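PDB 2X49: invasion protein InvA from Salmonella enterica, which is an export apparatus protein of the type III secretion system involved in invasion of intestinal epithelial cells, present here as the C-terminal domain. Local coordinates for residues 1-6 against 146-151; 34-39 against 190-195. All blocks are in the same frame, centred on the assembly; numbering follows the deposited sequence.

Contact 1: 1-6 against 146-151; sequences GSHMTE and GIQETK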
loop_
_atom_site.group_PDB
_atom_site.type_symbol
_atom_site.label_atom_id
_atom_site.label_comp_id
_atom_site.label_asym_id
_atom_site.label_seq_id
_atom_site.Cartn_x
_atom_site.Cartn_y
_atom_site.Cartn_z
ATOM N N GLY A 1 8.705 -19.332 -12.792
ATOM C CA GLY A 1 7.682 -18.410 -13.336
ATOM C C GLY A 1 6.524 -19.143 -13.960
ATOM O O GLY A 1 6.601 -20.295 -14.409
ATOM N N SER A 2 5.418 -18.441 -13.912
ATOM C CA SER A 2 4.223 -18.821 -14.631
ATOM C C SER A 2 3.824 -17.703 -15.546
ATOM O O SER A 2 4.403 -16.628 -15.562
ATOM C CB SER A 2 3.046 -19.113 -13.701
ATOM O OG SER A 2 2.243 -17.951 -13.526
ATOM N N HIS A 3 2.795 -18.023 -16.297
ATOM C CA HIS A 3 2.261 -17.129 -17.333
ATOM C C HIS A 3 1.853 -15.786 -16.736
ATOM O O HIS A 3 1.896 -14.727 -17.384
ATOM C CB HIS A 3 1.077 -17.765 -18.080
ATOM C CG HIS A 3 -0.108 -18.070 -17.212
ATOM N ND1 HIS A 3 -0.226 -19.247 -16.507
ATOM C CD2 HIS A 3 -1.209 -17.342 -16.914
ATOM C CE1 HIS A 3 -1.364 -19.242 -15.830
ATOM N NE2 HIS A 3 -1.972 -18.089 -16.052
ATOM N N MET A 4 1.491 -15.854 -15.470
ATOM C CA MET A 4 0.930 -14.680 -14.761
ATOM C C MET A 4 1.884 -13.516 -14.778
ATOM O O MET A 4 1.493 -12.347 -14.765
ATOM C CB MET A 4 0.624 -14.993 -13.294
ATOM C CG MET A 4 -0.628 -15.794 -13.050
ATOM S SD MET A 4 -2.159 -14.946 -13.467
ATOM C CE MET A 4 -1.723 -13.219 -13.303
ATOM N N THR A 5 3.153 -13.876 -14.760
ATOM C CA THR A 5 4.246 -12.896 -14.766
ATOM C C THR A 5 4.839 -12.793 -16.160
ATOM O O THR A 5 5.079 -11.708 -16.680
ATOM C CB THR A 5 5.380 -13.213 -13.732
ATOM O OG1 THR A 5 5.733 -14.591 -13.776
ATOM C CG2 THR A 5 4.946 -12.846 -12.295
ATOM N N GLU A 6 4.998 -13.963 -16.754
ATOM C CA GLU A 6 5.889 -14.172 -17.908
ATOM C C GLU A 6 5.356 -13.582 -19.207
ATOM O O GLU A 6 6.102 -13.355 -20.144
ATOM C CB GLU A 6 6.266 -15.655 -18.093
ATOM C CG GLU A 6 7.332 -16.103 -17.090
ATOM C CD GLU A 6 7.765 -17.567 -17.210
ATOM O OE1 GLU A 6 7.353 -18.288 -18.150
ATOM O OE2 GLU A 6 8.538 -18.013 -16.328
ATOM N N GLY A 146 -1.387 -15.015 -8.926
ATOM C CA GLY A 146 -2.540 -15.961 -8.794
ATOM C C GLY A 146 -2.217 -17.336 -8.270
ATOM O O GLY A 146 -1.289 -17.543 -7.520
ATOM N N ILE A 147 -2.982 -18.302 -8.739
ATOM C CA ILE A 147 -2.907 -19.662 -8.193
ATOM C C ILE A 147 -1.571 -20.328 -8.456
ATOM O O ILE A 147 -1.060 -21.098 -7.650
ATOM C CB ILE A 147 -4.023 -20.587 -8.779
ATOM C CG1 ILE A 147 -5.377 -20.151 -8.252
ATOM C CG2 ILE A 147 -3.737 -22.004 -8.428
ATOM C CD1 ILE A 147 -5.509 -20.296 -6.756
ATOM N N GLN A 148 -1.026 -20.058 -9.627
ATOM C CA GLN A 148 0.243 -20.693 -10.017
ATOM C C GLN A 148 1.344 -20.223 -9.094
ATOM O O GLN A 148 2.152 -21.014 -8.634
ATOM C CB GLN A 148 0.639 -20.481 -11.498
ATOM C CG GLN A 148 -0.238 -21.225 -12.480
ATOM C CD GLN A 148 -0.576 -22.638 -12.062
ATOM O OE1 GLN A 148 -1.719 -22.907 -11.691
ATOM N NE2 GLN A 148 0.384 -23.564 -12.171
ATOM N N GLU A 149 1.340 -18.918 -8.804
ATOM C CA GLU A 149 2.347 -18.331 -7.898
ATOM C C GLU A 149 2.145 -18.846 -6.477
ATOM O O GLU A 149 3.084 -19.193 -5.752
ATOM C CB GLU A 149 2.281 -16.821 -7.928
ATOM C CG GLU A 149 2.795 -16.192 -9.193
ATOM C CD GLU A 149 1.914 -16.411 -10.422
ATOM O OE1 GLU A 149 0.648 -16.391 -10.308
ATOM O OE2 GLU A 149 2.501 -16.592 -11.512
ATOM N N THR A 150 0.892 -18.919 -6.089
ATOM C CA THR A 150 0.557 -19.446 -4.749
ATOM C C THR A 150 1.021 -20.901 -4.597
ATOM O O THR A 150 1.607 -21.324 -3.603
ATOM C CB THR A 150 -0.964 -19.331 -4.498
ATOM O OG1 THR A 150 -1.348 -17.957 -4.548
ATOM C CG2 THR A 150 -1.392 -19.968 -3.164
ATOM N N LYS A 151 0.786 -21.678 -5.634
ATOM C CA LYS A 151 1.084 -23.111 -5.564
ATOM C C LYS A 151 2.598 -23.301 -5.416
ATOM O O LYS A 151 3.085 -24.227 -4.762
ATOM C CB LYS A 151 0.510 -23.852 -6.780
ATOM C CG LYS A 151 1.005 -25.288 -6.931
ATOM C CD LYS A 151 0.413 -26.251 -5.904
ATOM C CE LYS A 151 0.597 -27.690 -6.389
ATOM N NZ LYS A 151 0.787 -28.691 -5.286
HETATM O O HOH W 1 5.002 -16.464 -12.120
#
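E149 reaches across to S2 and M4, and its carboxylate joins the first turns of two helices. One is the short helix 3-6; the other is helix 147-158. G1 to M4 are probably left from the expression tag, so most of segment 1-6 is not native sequence. The E149 chain bends at chi2 (70°), which brings CD toward segment 1-6. The two oxygens then have different partners. OE2 accepts from S2 OG at 2.4 Å, a length so short that its exact value is doubtful. S2 is the N-cap of helix 3-6, and its OG in turn accepts from M4 N at 3.0 Å, with a fairly straight bond (157°). OE1 accepts from G146 N at 2.8 Å, on the anti side of the carboxylate. Thus E149, at N3, takes the N-cap N-H, one of the two bonds of a capping box; glycine has no side chain to make the other. M4 crosses E149 at about a right angle, its CB beside OE2 and its CG beside OE1. Q148 lies against S2 with its aliphatic part: CB is 3.5 Å and CG 4.1 Å from S2 CB, while the amide end leads away. Water 1 donates to E149 OE2 and accepts from S2 N. T5 OG1 is 2.6 Å from the same water. Behind helix 147-158, I147 and T150 rest on helix 174-185. With donors in S2 OG, G146 N and water 1, the carboxylate is probably stabilised as an anion, perhaps helped by the start of helix 147-158.

Contact 2: 34-39 against 190-195; sequences QFFIDY and SVRNMK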
loop_
_atom_site.group_PDB
_atom_site.type_symbol
_atom_site.label_atom_id
_atom_site.label_comp_id
_atom_site.label_asym_id
_atom_site.label_seq_id
_atom_site.Cartn_x
_atom_site.Cartn_y
_atom_site.Cartn_z
ATOM N N GLN A 34 13.722 -5.445 -5.072
ATOM C CA GLN A 34 13.234 -4.824 -3.815
ATOM C C GLN A 34 11.777 -5.201 -3.539
ATOM O O GLN A 34 11.388 -5.408 -2.386
ATOM C CB GLN A 34 13.415 -3.317 -3.761
ATOM C CG GLN A 34 13.266 -2.817 -2.317
ATOM C CD GLN A 34 14.345 -3.384 -1.363
ATOM O OE1 GLN A 34 15.520 -3.475 -1.714
ATOM N NE2 GLN A 34 13.943 -3.731 -0.138
ATOM N N PHE A 35 10.981 -5.328 -4.601
ATOM C CA PHE A 35 9.575 -5.622 -4.430
ATOM C C PHE A 35 9.473 -7.010 -3.843
ATOM O O PHE A 35 8.674 -7.271 -2.964
ATOM C CB PHE A 35 8.758 -5.502 -5.727
ATOM C CG PHE A 35 7.263 -5.490 -5.540
ATOM C CD1 PHE A 35 6.569 -4.323 -5.354
ATOM C CD2 PHE A 35 6.541 -6.665 -5.529
ATOM C CE1 PHE A 35 5.188 -4.304 -5.193
ATOM C CE2 PHE A 35 5.158 -6.603 -5.362
ATOM C CZ PHE A 35 4.525 -5.448 -5.200
ATOM N N PHE A 36 10.307 -7.891 -4.349
ATOM C CA PHE A 36 10.366 -9.312 -3.863
ATOM C C PHE A 36 10.719 -9.360 -2.375
ATOM O O PHE A 36 10.112 -10.080 -1.556
ATOM C CB PHE A 36 11.294 -10.148 -4.694
ATOM C CG PHE A 36 11.355 -11.566 -4.261
ATOM C CD1 PHE A 36 10.209 -12.301 -4.197
ATOM C CD2 PHE A 36 12.548 -12.144 -3.937
ATOM C CE1 PHE A 36 10.241 -13.608 -3.804
ATOM C CE2 PHE A 36 12.596 -13.448 -3.515
ATOM C CZ PHE A 36 11.425 -14.160 -3.450
ATOM N N ILE A 37 11.677 -8.547 -2.018
ATOM C CA ILE A 37 12.115 -8.468 -0.600
ATOM C C ILE A 37 10.986 -7.994 0.270
ATOM O O ILE A 37 10.674 -8.553 1.322
ATOM C CB ILE A 37 13.351 -7.589 -0.438
ATOM C CG1 ILE A 37 14.549 -8.344 -1.013
ATOM C CG2 ILE A 37 13.680 -7.374 1.037
ATOM C CD1 ILE A 37 15.813 -7.517 -1.277
ATOM N N ASP A 38 10.334 -6.963 -0.233
ATOM C CA ASP A 38 9.372 -6.158 0.556
ATOM C C ASP A 38 8.024 -6.848 0.710
ATOM O O ASP A 38 7.345 -6.695 1.725
ATOM C CB ASP A 38 9.160 -4.740 0.039
ATOM C CG ASP A 38 10.355 -3.817 0.249
ATOM O OD1 ASP A 38 11.311 -4.165 0.983
ATOM O OD2 ASP A 38 10.241 -2.699 -0.316
ATOM N N TYR A 39 7.631 -7.572 -0.317
ATOM C CA TYR A 39 6.271 -8.149 -0.403
ATOM C C TYR A 39 6.200 -9.665 -0.561
ATOM O O TYR A 39 5.117 -10.268 -0.354
ATOM C CB TYR A 39 5.465 -7.469 -1.531
ATOM C CG TYR A 39 5.200 -6.027 -1.243
ATOM C CD1 TYR A 39 4.240 -5.637 -0.317
ATOM C CD2 TYR A 39 5.981 -5.042 -1.828
ATOM C CE1 TYR A 39 4.047 -4.327 0.003
ATOM C CE2 TYR A 39 5.783 -3.688 -1.516
ATOM C CZ TYR A 39 4.808 -3.349 -0.626
ATOM O OH TYR A 39 4.650 -2.034 -0.324
ATOM N N SER A 190 2.740 -7.576 3.354
ATOM C CA SER A 190 3.676 -8.529 2.779
ATOM C C SER A 190 3.278 -9.965 3.047
ATOM O O SER A 190 2.731 -10.272 4.118
ATOM C CB SER A 190 5.113 -8.328 3.357
ATOM O OG SER A 190 6.039 -9.267 2.905
ATOM N N VAL A 191 3.592 -10.815 2.100
ATOM C CA VAL A 191 3.398 -12.273 2.251
ATOM C C VAL A 191 4.688 -13.048 2.356
ATOM O O VAL A 191 4.740 -14.269 2.184
ATOM C CB VAL A 191 2.465 -12.867 1.202
ATOM C CG1 VAL A 191 1.070 -12.232 1.349
ATOM C CG2 VAL A 191 3.007 -12.734 -0.228
ATOM N N ARG A 192 5.760 -12.317 2.615
ATOM C CA ARG A 192 7.072 -12.949 2.819
ATOM C C ARG A 192 7.094 -14.006 3.930
ATOM O O ARG A 192 7.738 -15.025 3.799
ATOM C CB ARG A 192 8.171 -11.912 3.100
ATOM C CG ARG A 192 9.521 -12.561 3.288
ATOM C CD ARG A 192 10.658 -11.583 3.066
ATOM N NE ARG A 192 10.978 -11.487 1.640
ATOM C CZ ARG A 192 11.594 -12.427 0.950
ATOM N NH1 ARG A 192 12.033 -13.510 1.570
ATOM N NH2 ARG A 192 11.809 -12.278 -0.361
ATOM N N ASN A 193 6.383 -13.712 5.008
ATOM C CA ASN A 193 6.357 -14.647 6.154
ATOM C C ASN A 193 5.262 -15.686 5.990
ATOM O O ASN A 193 4.245 -15.676 6.694
ATOM C CB ASN A 193 6.197 -13.909 7.465
ATOM C CG ASN A 193 6.652 -14.744 8.629
ATOM O OD1 ASN A 193 6.738 -15.994 8.536
ATOM N ND2 ASN A 193 7.003 -14.072 9.731
ATOM N N MET A 194 5.493 -16.545 5.020
ATOM C CA MET A 194 4.504 -17.518 4.607
ATOM C C MET A 194 4.224 -18.486 5.722
ATOM O O MET A 194 3.092 -18.915 5.881
ATOM C CB MET A 194 4.929 -18.244 3.333
ATOM C CG MET A 194 3.756 -18.936 2.632
ATOM S SD MET A 194 2.528 -17.735 2.027
ATOM C CE MET A 194 3.367 -17.098 0.571
ATOM N N LYS A 195 5.222 -18.748 6.530
ATOM C CA LYS A 195 5.085 -19.779 7.588
ATOM C C LYS A 195 4.037 -19.287 8.578
ATOM O O LYS A 195 3.123 -20.006 9.020
ATOM C CB LYS A 195 6.379 -20.075 8.323
ATOM C CG LYS A 195 6.242 -21.150 9.433
ATOM C CD LYS A 195 7.525 -21.326 10.199
ATOM C CE LYS A 195 7.405 -22.385 11.306
ATOM N NZ LYS A 195 8.627 -22.512 12.186
HETATM O O HOH W 2 8.791 -8.774 3.678
#
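Helix 27-39 ends here, and the loop that leads into helix 194-204 covers its last carbonyls, mainly through R192, S190 and V191. R192 meets two of them with its guanidinium edge. NH2 donates to F36 O at 3.0 Å, from above the carbonyl plane. NE donates to I37 O, also at 3.0 Å, and a bend at chi3 (-84°) sets this nitrogen in place. The same NH2 stands over one face of the F36 ring, offset toward the rim, and lies 3.5 Å from CE2. The two planes are nearly perpendicular (79° apart). This is a cation-pi contact, with R192 CZ 4.8 Å from the ring centroid; R42 makes another with F36. At the last residue of the helix, V191 N donates to Y39 O at 2.9 Å in a nearly straight bond (162°). S190 OG accepts from R192 N at 3.1 Å, an ST turn at the start of the loop. Water 2 lies 2.9 Å from S190 OG and donates to I37 O. Elsewhere D38 OD2 bonds to Y130 OH, and Y39 OH to K229 NZ. V191 is buried and packs on M153, L181 and L185. Carbonyls at the helix end, which would be expected to lack partners in a next turn, are met from the loop, and the arginine charge probably suits the negative end of the helix dipole.

How the contacts relate
Both contacts tie early parts of the chain to the helical region near residues 146-204. Their centres are 16 Å apart and they do not touch. Contact 1 is a surface contact and contact 2 is partly buried, nearer the centre of the chain. They are joined indirectly: helix 147-158 supplies E149 to contact 1 and packs through M153 on V191 of contact 2, while helix 174-185 backs both. The chemistry is reversed. In contact 1 an acid meets donors at helix starts; in contact 2 an arginine meets carbonyls at a helix C-terminus. Contact 1 also rests partly on probable tag residues, whereas contact 2 joins two native segments.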